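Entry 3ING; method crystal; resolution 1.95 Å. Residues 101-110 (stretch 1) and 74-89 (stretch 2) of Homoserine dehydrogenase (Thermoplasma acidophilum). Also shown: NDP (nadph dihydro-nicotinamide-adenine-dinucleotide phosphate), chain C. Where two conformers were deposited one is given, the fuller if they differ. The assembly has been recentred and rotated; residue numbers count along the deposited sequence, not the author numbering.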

ATOM      1  N   SER A 101      29.830  -4.086  -2.415  1.00 21.67           N
ATOM      2  CA  SER A 101      30.582  -4.944  -3.273  1.00 21.97           C
ATOM      3  C   SER A 101      29.698  -6.043  -3.865  1.00 23.15           C
ATOM      4  O   SER A 101      29.778  -6.358  -5.049  1.00 20.19           O
ATOM      5  CB  SER A 101      31.758  -5.545  -2.492  1.00 23.80           C
ATOM      6  OG  SER A 101      32.630  -4.520  -2.023  1.00 27.23           O
ATOM      7  N   LEU A 102      28.848  -6.615  -3.036  1.00 19.79           N
ATOM      8  CA  LEU A 102      27.942  -7.628  -3.484  1.00 21.77           C
ATOM      9  C   LEU A 102      26.989  -7.116  -4.554  1.00 19.61           C
ATOM     10  O   LEU A 102      26.845  -7.761  -5.574  1.00 21.93           O
ATOM     11  CB  LEU A 102      27.177  -8.194  -2.294  1.00 18.64           C
ATOM     12  CG  LEU A 102      26.194  -9.320  -2.509  1.00 28.23           C
ATOM     13  CD1 LEU A 102      26.908 -10.576  -2.959  1.00 25.98           C
ATOM     14  CD2 LEU A 102      25.424  -9.518  -1.187  1.00 23.23           C
ATOM     15  N   TYR A 103      26.357  -5.975  -4.320  1.00 19.79           N
ATOM     16  CA  TYR A 103      25.373  -5.421  -5.235  1.00 20.42           C
ATOM     17  C   TYR A 103      26.049  -5.017  -6.533  1.00 22.49           C
ATOM     18  O   TYR A 103      25.543  -5.300  -7.610  1.00 23.31           O
ATOM     19  CB  TYR A 103      24.623  -4.229  -4.620  1.00 22.33           C
ATOM     20  CG  TYR A 103      24.000  -4.516  -3.241  1.00 20.19           C
ATOM     21  CD1 TYR A 103      23.775  -5.800  -2.794  1.00 19.91           C
ATOM     22  CD2 TYR A 103      23.679  -3.473  -2.372  1.00 19.84           C
ATOM     23  CE1 TYR A 103      23.254  -6.016  -1.512  1.00 20.71           C
ATOM     24  CE2 TYR A 103      23.186  -3.695  -1.112  1.00 24.51           C
ATOM     25  CZ  TYR A 103      22.979  -4.969  -0.687  1.00 23.81           C
ATOM     26  OH  TYR A 103      22.500  -5.154   0.593  1.00 22.78           O
ATOM     27  N   ARG A 104      27.250  -4.442  -6.426  1.00 19.01           N
ATOM     28  CA  ARG A 104      28.008  -4.060  -7.613  1.00 18.98           C
ATOM     29  C   ARG A 104      28.309  -5.308  -8.454  1.00 20.08           C
ATOM     30  O   ARG A 104      28.057  -5.331  -9.665  1.00 20.78           O
ATOM     31  CB  ARG A 104      29.303  -3.356  -7.221  1.00 16.50           C
ATOM     32  CG  ARG A 104      30.157  -3.061  -8.461  1.00 20.19           C
ATOM     33  CD  ARG A 104      31.247  -2.115  -8.158  1.00 19.21           C
ATOM     34  NE  ARG A 104      32.244  -2.073  -9.227  1.00 20.16           N
ATOM     35  CZ  ARG A 104      33.300  -1.273  -9.230  1.00 26.08           C
ATOM     36  NH1 ARG A 104      33.535  -0.457  -8.220  1.00 23.46           N
ATOM     37  NH2 ARG A 104      34.143  -1.300 -10.251  1.00 23.02           N
HETATM   38  N   MSE A 105      28.807  -6.357  -7.809  1.00 19.65           N
HETATM   39  CA  MSE A 105      29.053  -7.609  -8.516  1.00 21.96           C
HETATM   40  C   MSE A 105      27.785  -8.119  -9.204  1.00 22.72           C
HETATM   41  O   MSE A 105      27.814  -8.519 -10.395  1.00 22.92           O
HETATM   42  CB  MSE A 105      29.535  -8.687  -7.556  1.00 21.11           C
HETATM   43  CG  MSE A 105      29.745 -10.051  -8.233  1.00 31.54           C
HETATM   44 SE   MSE A 105      30.357 -11.381  -6.940  0.75 35.66          SE
HETATM   45  CE  MSE A 105      31.904 -10.436  -6.362  1.00 25.15           C
ATOM     46  N   ALA A 106      26.676  -8.114  -8.465  1.00 20.30           N
ATOM     47  CA  ALA A 106      25.385  -8.526  -9.018  1.00 19.65           C
ATOM     48  C   ALA A 106      25.009  -7.700 -10.245  1.00 21.03           C
ATOM     49  O   ALA A 106      24.688  -8.261 -11.295  1.00 21.92           O
ATOM     50  CB  ALA A 106      24.287  -8.441  -7.967  1.00 19.82           C
ATOM     51  N   PHE A 107      25.040  -6.371 -10.108  1.00 21.07           N
ATOM     52  CA  PHE A 107      24.652  -5.471 -11.185  1.00 22.10           C
ATOM     53  C   PHE A 107      25.482  -5.681 -12.417  1.00 22.97           C
ATOM     54  O   PHE A 107      24.961  -5.643 -13.539  1.00 21.09           O
ATOM     55  CB  PHE A 107      24.799  -3.995 -10.799  1.00 24.04           C
ATOM     56  CG  PHE A 107      23.936  -3.543  -9.677  1.00 17.44           C
ATOM     57  CD1 PHE A 107      22.632  -4.007  -9.512  1.00 17.34           C
ATOM     58  CD2 PHE A 107      24.396  -2.565  -8.832  1.00 20.20           C
ATOM     59  CE1 PHE A 107      21.851  -3.554  -8.483  1.00 22.88           C
ATOM     60  CE2 PHE A 107      23.635  -2.085  -7.815  1.00 18.14           C
ATOM     61  CZ  PHE A 107      22.347  -2.576  -7.622  1.00 20.71           C
ATOM     62  N   GLU A 108      26.794  -5.835 -12.220  1.00 24.12           N
ATOM     63  CA  GLU A 108      27.700  -6.017 -13.327  1.00 22.14           C
ATOM     64  C   GLU A 108      27.495  -7.370 -13.964  1.00 27.61           C
ATOM     65  O   GLU A 108      27.869  -7.558 -15.100  1.00 26.22           O
ATOM     66  CB  GLU A 108      29.170  -5.885 -12.882  1.00 23.97           C
ATOM     67  CG  GLU A 108      29.500  -4.466 -12.415  1.00 26.03           C
ATOM     68  CD  GLU A 108      30.931  -4.269 -11.933  1.00 29.94           C
ATOM     69  OE1 GLU A 108      31.642  -5.261 -11.680  1.00 28.57           O
ATOM     70  OE2 GLU A 108      31.305  -3.090 -11.770  1.00 27.39           O
ATOM     71  N   SER A 109      26.934  -8.320 -13.220  1.00 28.55           N
ATOM     72  CA  SER A 109      26.667  -9.639 -13.743  1.00 31.12           C
ATOM     73  C   SER A 109      25.303  -9.726 -14.409  1.00 31.30           C
ATOM     74  O   SER A 109      24.853 -10.821 -14.687  1.00 35.23           O
ATOM     75  CB  SER A 109      26.674 -10.658 -12.613  1.00 31.47           C
ATOM     76  OG  SER A 109      27.963 -10.812 -12.055  1.00 43.02           O
ATOM     77  N   GLY A 110      24.614  -8.607 -14.589  1.00 28.87           N
ATOM     78  CA  GLY A 110      23.314  -8.630 -15.262  1.00 28.08           C
ATOM     79  C   GLY A 110      22.116  -8.886 -14.364  1.00 27.06           C
ATOM     80  O   GLY A 110      21.025  -9.236 -14.844  1.00 28.42           O
TER
HETATM   81  PA  NDP C 326      20.376 -14.193  10.748  1.00 23.13           P
HETATM   82  O1A NDP C 326      19.340 -15.051  11.354  1.00 20.48           O
HETATM   83  O2A NDP C 326      21.587 -13.938  11.563  1.00 20.11           O
HETATM   84  O5B NDP C 326      20.871 -14.819   9.350  1.00 21.40           O
HETATM   85  C5B NDP C 326      21.934 -14.321   8.562  1.00 22.01           C
HETATM   86  C4B NDP C 326      22.275 -15.305   7.454  1.00 22.11           C
HETATM   87  O4B NDP C 326      23.392 -14.882   6.716  1.00 23.09           O
HETATM   88  C3B NDP C 326      22.695 -16.672   8.010  1.00 20.62           C
HETATM   89  O3B NDP C 326      22.444 -17.702   7.066  1.00 21.58           O
HETATM   90  C2B NDP C 326      24.164 -16.510   8.205  1.00 19.44           C
HETATM   91  O2B NDP C 326      24.883 -17.712   8.220  1.00 24.11           O
HETATM   92  C1B NDP C 326      24.496 -15.755   6.946  1.00 18.91           C
HETATM   93  N9A NDP C 326      25.717 -14.960   7.003  1.00 23.58           N
HETATM   94  C8A NDP C 326      26.323 -14.321   8.049  1.00 26.33           C
HETATM   95  N7A NDP C 326      27.414 -13.657   7.553  1.00 23.13           N
HETATM   96  C5A NDP C 326      27.479 -13.877   6.232  1.00 26.50           C
HETATM   97  C6A NDP C 326      28.399 -13.445   5.298  1.00 28.98           C
HETATM   98  N6A NDP C 326      29.230 -12.446   5.583  1.00 41.16           N
HETATM   99  N1A NDP C 326      28.172 -13.840   4.029  1.00 25.79           N
HETATM  100  C2A NDP C 326      27.133 -14.670   3.659  1.00 29.38           C
HETATM  101  N3A NDP C 326      26.199 -15.107   4.578  1.00 27.05           N
HETATM  102  C4A NDP C 326      26.415 -14.681   5.857  1.00 22.86           C
HETATM  103  O3  NDP C 326      19.730 -12.788  10.311  1.00 14.44           O
HETATM  104  PN  NDP C 326      18.180 -12.508   9.988  1.00 19.47           P
HETATM  105  O1N NDP C 326      17.436 -12.340  11.273  1.00 22.62           O
HETATM  106  O2N NDP C 326      17.747 -13.543   9.000  1.00 19.22           O
HETATM  107  O5D NDP C 326      18.219 -11.049   9.277  1.00 21.32           O
HETATM  108  C5D NDP C 326      18.801 -11.029   7.974  1.00 22.36           C
HETATM  109  C4D NDP C 326      18.792  -9.596   7.449  1.00 23.30           C
HETATM  110  O4D NDP C 326      17.449  -9.172   7.389  1.00 22.88           O
HETATM  111  C3D NDP C 326      19.494  -8.609   8.342  1.00 20.76           C
HETATM  112  O3D NDP C 326      20.329  -7.695   7.621  1.00 18.82           O
HETATM  113  C2D NDP C 326      18.369  -7.904   9.075  1.00 20.15           C
HETATM  114  O2D NDP C 326      18.707  -6.604   9.477  1.00 20.22           O
HETATM  115  C1D NDP C 326      17.282  -7.914   8.026  1.00 18.29           C
HETATM  116  N1N NDP C 326      15.943  -7.753   8.566  1.00 18.16           N
HETATM  117  C2N NDP C 326      15.487  -8.636   9.510  1.00 20.41           C
HETATM  118  C3N NDP C 326      14.297  -8.435  10.195  1.00 24.90           C
HETATM  119  C7N NDP C 326      13.799  -9.502  11.093  1.00 27.90           C
HETATM  120  O7N NDP C 326      12.432  -9.662  11.141  1.00 34.74           O
HETATM  121  N7N NDP C 326      14.611 -10.344  11.717  1.00 26.05           N
HETATM  122  C4N NDP C 326      13.271  -7.423   9.696  1.00 25.56           C
HETATM  123  C5N NDP C 326      13.859  -6.536   8.634  1.00 19.13           C
HETATM  124  C6N NDP C 326      15.133  -6.743   8.110  1.00 17.90           C
HETATM  125  P2B NDP C 326      24.536 -18.937   9.194  1.00 35.51           P
HETATM  126  O1X NDP C 326      25.734 -19.814   8.945  1.00 36.04           O
HETATM  127  O2X NDP C 326      23.122 -19.533   8.929  1.00 27.68           O
HETATM  128  O3X NDP C 326      24.561 -18.327  10.560  1.00 20.80           O
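Stretch 2 (74-89) GPEDLMGEAADLLVDC

A helix laid against a β-strand is among the commonest packing units of α/β proteins, and this pair of segments from homoserine dehydrogenase illustrates how such a unit is assembled. Residues 101–108 form the end of a helix that begins earlier in the chain. Stretch 2 opens with a short 3-10 segment at 75–78, held by backbone hydrogen bonds such as Asp77 N to Gly74 O (3.0 Å). It continues through a type I turn from Leu78 to Glu81 and a linker that is extended at Ala82 and Ala83 but not at Asp84, and then becomes a strand at 85–88. Helix and strand run nearly antiparallel, their N-to-C directions differing by 167°, and their axes approach to 8.9 Å. Together the two stretches bury 522 Å².

The principle at work is alternation. Along a strand successive side chains project to opposite faces, so only every second residue can meet the helix. Here Leu86 and Asp88 point toward it, while Leu85 and Val87 point away and make no contact. On the helix, Leu102, Met105 and Ala106, with Ser109 just beyond its end, pair off at i, i+3 and i, i+4 and so share a common face.

Leu102 is the residue most covered by its partner stretch, and it joins the two parts of stretch 2. Its side chain, with chi1 t and chi2 p, puts Leu102 CD1 3.5 Å from Pro75 CG and Leu102 CG 3.5 Å from Leu86 CD2. It thus touches the 3-10 segment and the strand at once. Leu86 is the strand's principal apolar contact. Besides meeting Leu102, it lies over Ala106, with Leu86 CB 4.0 Å from Ala106 CB. The methyl side chain of Ala106 accompanies a close backbone approach, Ala106 CA and Leu86 CA being 6.5 Å apart. Leu86 CD2 also reaches the edge of the Tyr103 ring, 4.4 Å from Tyr103 CD1.

Met105, a selenomethionine and the third large contributor, faces the 3-10 segment and the turn rather than the strand. Its extended chi1 and chi2, both t, carry Met105 SE to 3.6 Å from Pro75 CB and 3.9 Å from Met79 CE. Met79, likewise a selenomethionine, turns its side chain toward the helix and extends the contact to the helix end, where its SE lies 3.8 Å from Ser109 OG.

One direct hydrogen bond crosses this largely apolar contact. The CA-to-CB bond of Tyr103 points sideways, but the length of the ring brings its hydroxyl to stretch 2, where Tyr103 OH donates to Asp88 OD2 at 2.6 Å. The buried carboxylate thereby gains a polar partner beside Leu102, whose CD2 is 4.1 Å from Asp88 CG.

Where the helix ends, water takes over. Ser109 leaves helical geometry, and Gly110 adopts a positive phi of 88°, at which a CB would be jammed against the preceding carbonyl oxygen. Water 2 then bridges the backbones, donating to Gly110 O and to Asp84 O, each 3.2 Å from its oxygen.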

ATOM      1  N   GLY A  74      32.720 -16.927  -0.829  1.00 36.35           N
ATOM      2  CA  GLY A  74      32.194 -15.597  -1.070  1.00 35.30           C
ATOM      3  C   GLY A  74      31.221 -15.661  -2.222  1.00 32.85           C
ATOM      4  O   GLY A  74      31.041 -16.723  -2.814  1.00 30.27           O
ATOM      5  N   PRO A  75      30.617 -14.520  -2.576  1.00 31.88           N
ATOM      6  CA  PRO A  75      29.632 -14.400  -3.655  1.00 32.96           C
ATOM      7  C   PRO A  75      30.081 -14.970  -4.979  1.00 34.42           C
ATOM      8  O   PRO A  75      29.248 -15.420  -5.750  1.00 38.08           O
ATOM      9  CB  PRO A  75      29.464 -12.888  -3.807  1.00 32.86           C
ATOM     10  CG  PRO A  75      29.846 -12.343  -2.516  1.00 31.56           C
ATOM     11  CD  PRO A  75      30.860 -13.230  -1.923  1.00 28.37           C
ATOM     12  N   GLU A  76      31.378 -14.921  -5.251  1.00 34.12           N
ATOM     13  CA  GLU A  76      31.925 -15.457  -6.480  1.00 34.61           C
ATOM     14  C   GLU A  76      31.484 -16.905  -6.675  1.00 34.81           C
ATOM     15  O   GLU A  76      31.196 -17.307  -7.785  1.00 32.76           O
ATOM     16  CB  GLU A  76      33.459 -15.357  -6.459  1.00 35.42           C
ATOM     17  N   ASP A  77      31.402 -17.679  -5.590  1.00 32.60           N
ATOM     18  CA  ASP A  77      30.948 -19.082  -5.675  1.00 30.89           C
ATOM     19  C   ASP A  77      29.568 -19.276  -6.301  1.00 31.00           C
ATOM     20  O   ASP A  77      29.239 -20.390  -6.733  1.00 27.76           O
ATOM     21  CB  ASP A  77      30.895 -19.714  -4.280  1.00 32.80           C
ATOM     22  CG  ASP A  77      32.265 -19.896  -3.652  1.00 36.33           C
ATOM     23  OD1 ASP A  77      33.255 -19.920  -4.400  1.00 42.91           O
ATOM     24  OD2 ASP A  77      32.334 -20.020  -2.405  1.00 40.31           O
ATOM     25  N   LEU A  78      28.747 -18.212  -6.311  1.00 30.09           N
ATOM     26  CA  LEU A  78      27.366 -18.299  -6.786  1.00 30.52           C
ATOM     27  C   LEU A  78      27.172 -17.734  -8.185  1.00 31.46           C
ATOM     28  O   LEU A  78      26.116 -17.840  -8.746  1.00 37.41           O
ATOM     29  CB  LEU A  78      26.453 -17.583  -5.789  1.00 29.29           C
ATOM     30  CG  LEU A  78      26.492 -18.153  -4.361  1.00 27.50           C
ATOM     31  CD1 LEU A  78      25.674 -17.317  -3.409  1.00 32.15           C
ATOM     32  CD2 LEU A  78      25.995 -19.601  -4.362  1.00 26.59           C
HETATM   33  N   MSE A  79      28.200 -17.187  -8.782  1.00 34.82           N
HETATM   34  CA  MSE A  79      28.034 -16.518 -10.064  1.00 37.54           C
HETATM   35  C   MSE A  79      28.173 -17.456 -11.270  1.00 38.99           C
HETATM   36  O   MSE A  79      28.191 -16.996 -12.411  1.00 39.16           O
HETATM   37  CB  MSE A  79      29.032 -15.376 -10.165  1.00 38.46           C
HETATM   38  CG  MSE A  79      28.906 -14.379  -9.037  1.00 46.57           C
HETATM   39 SE   MSE A  79      27.318 -13.281  -9.233  0.75 44.38          SE
HETATM   40  CE  MSE A  79      26.817 -12.983  -7.314  1.00 41.31           C
ATOM     41  N   GLY A  80      28.242 -18.762 -11.023  1.00 39.09           N
ATOM     42  CA  GLY A  80      28.284 -19.737 -12.102  1.00 41.13           C
ATOM     43  C   GLY A  80      26.964 -20.008 -12.813  1.00 40.64           C
ATOM     44  O   GLY A  80      26.940 -20.602 -13.901  1.00 42.46           O
ATOM     45  N   GLU A  81      25.859 -19.613 -12.206  1.00 38.12           N
ATOM     46  CA  GLU A  81      24.572 -19.830 -12.822  1.00 36.64           C
ATOM     47  C   GLU A  81      23.989 -18.505 -13.244  1.00 34.03           C
ATOM     48  O   GLU A  81      24.079 -17.512 -12.513  1.00 35.37           O
ATOM     49  CB  GLU A  81      23.605 -20.505 -11.835  1.00 37.22           C
ATOM     50  CG  GLU A  81      23.989 -21.941 -11.453  1.00 39.79           C
ATOM     51  CD  GLU A  81      23.842 -22.941 -12.602  1.00 44.93           C
ATOM     52  OE1 GLU A  81      22.961 -22.745 -13.485  1.00 45.01           O
ATOM     53  OE2 GLU A  81      24.602 -23.939 -12.596  1.00 46.80           O
ATOM     54  N   ALA A  82      23.354 -18.520 -14.399  1.00 31.57           N
ATOM     55  CA  ALA A  82      22.597 -17.389 -14.890  1.00 32.41           C
ATOM     56  C   ALA A  82      21.411 -17.160 -13.955  1.00 29.51           C
ATOM     57  O   ALA A  82      20.672 -18.093 -13.674  1.00 31.44           O
ATOM     58  CB  ALA A  82      22.108 -17.674 -16.313  1.00 31.11           C
ATOM     59  N   ALA A  83      21.231 -15.915 -13.517  1.00 26.45           N
ATOM     60  CA  ALA A  83      20.153 -15.511 -12.621  1.00 28.00           C
ATOM     61  C   ALA A  83      19.703 -14.105 -13.018  1.00 27.29           C
ATOM     62  O   ALA A  83      20.441 -13.361 -13.651  1.00 28.99           O
ATOM     63  CB  ALA A  83      20.621 -15.515 -11.177  1.00 19.86           C
ATOM     64  N   ASP A  84      18.499 -13.749 -12.614  1.00 26.15           N
ATOM     65  CA  ASP A  84      17.958 -12.419 -12.873  1.00 24.26           C
ATOM     66  C   ASP A  84      18.122 -11.471 -11.675  1.00 24.71           C
ATOM     67  O   ASP A  84      18.105 -10.252 -11.838  1.00 22.50           O
ATOM     68  CB  ASP A  84      16.494 -12.610 -13.124  1.00 27.10           C
ATOM     69  CG  ASP A  84      16.250 -13.607 -14.263  1.00 32.51           C
ATOM     70  OD1 ASP A  84      16.719 -13.295 -15.374  1.00 30.38           O
ATOM     71  OD2 ASP A  84      15.655 -14.681 -14.038  1.00 28.56           O
ATOM     72  N   LEU A  85      18.271 -12.047 -10.488  1.00 22.16           N
ATOM     73  CA  LEU A  85      18.165 -11.282  -9.261  1.00 24.15           C
ATOM     74  C   LEU A  85      18.956 -11.888  -8.119  1.00 21.20           C
ATOM     75  O   LEU A  85      18.971 -13.112  -7.944  1.00 22.16           O
ATOM     76  CB  LEU A  85      16.665 -11.259  -8.948  1.00 27.76           C
ATOM     77  CG  LEU A  85      15.925 -10.489  -7.883  1.00 39.62           C
ATOM     78  CD1 LEU A  85      14.469 -10.207  -8.375  1.00 32.77           C
ATOM     79  CD2 LEU A  85      15.927 -11.295  -6.624  1.00 38.12           C
ATOM     80  N   LEU A  86      19.645 -11.031  -7.358  0.50 22.52           N
ATOM     81  CA  LEU A  86      20.326 -11.426  -6.133  0.50 21.30           C
ATOM     82  C   LEU A  86      19.512 -10.926  -4.948  0.50 21.64           C
ATOM     83  O   LEU A  86      19.036  -9.787  -4.957  0.50 21.44           O
ATOM     84  CB  LEU A  86      21.739 -10.840  -6.041  0.50 25.09           C
ATOM     85  CG  LEU A  86      22.386 -11.016  -4.648  0.50 25.54           C
ATOM     86  CD1 LEU A  86      23.155 -12.349  -4.522  0.50 25.46           C
ATOM     87  CD2 LEU A  86      23.270  -9.836  -4.338  0.50 30.01           C
ATOM     88  N   VAL A  87      19.329 -11.788  -3.950  1.00 20.73           N
ATOM     89  CA  VAL A  87      18.601 -11.444  -2.746  1.00 22.06           C
ATOM     90  C   VAL A  87      19.583 -11.476  -1.565  1.00 23.43           C
ATOM     91  O   VAL A  87      20.265 -12.478  -1.323  1.00 22.18           O
ATOM     92  CB  VAL A  87      17.451 -12.417  -2.498  1.00 24.11           C
ATOM     93  CG1 VAL A  87      16.652 -11.980  -1.222  1.00 22.48           C
ATOM     94  CG2 VAL A  87      16.564 -12.538  -3.742  1.00 21.67           C
ATOM     95  N   ASP A  88      19.676 -10.349  -0.865  1.00 22.62           N
ATOM     96  CA  ASP A  88      20.563 -10.200   0.289  1.00 23.41           C
ATOM     97  C   ASP A  88      19.806 -10.282   1.594  1.00 22.25           C
ATOM     98  O   ASP A  88      19.102  -9.352   1.958  1.00 19.50           O
ATOM     99  CB  ASP A  88      21.283  -8.857   0.222  1.00 22.75           C
ATOM    100  CG  ASP A  88      22.285  -8.661   1.342  1.00 20.62           C
ATOM    101  OD1 ASP A  88      22.521  -9.623   2.076  1.00 22.02           O
ATOM    102  OD2 ASP A  88      22.860  -7.534   1.468  1.00 23.20           O
ATOM    103  N   CYS A  89      19.914 -11.430   2.258  1.00 22.32           N
ATOM    104  CA  CYS A  89      19.395 -11.603   3.585  1.00 20.88           C
ATOM    105  C   CYS A  89      20.544 -11.845   4.590  1.00 20.25           C
ATOM    106  O   CYS A  89      20.396 -12.601   5.577  1.00 21.27           O
ATOM    107  CB  CYS A  89      18.411 -12.776   3.602  1.00 24.12           C
ATOM    108  SG  CYS A  89      16.868 -12.412   2.704  1.00 23.09           S
TER
HETATM  109  O   HOH W   1      23.582 -13.998 -14.336  1.00 43.63           O
HETATM  110  O   HOH W   2      17.880  -8.880 -14.751  1.00 40.98           O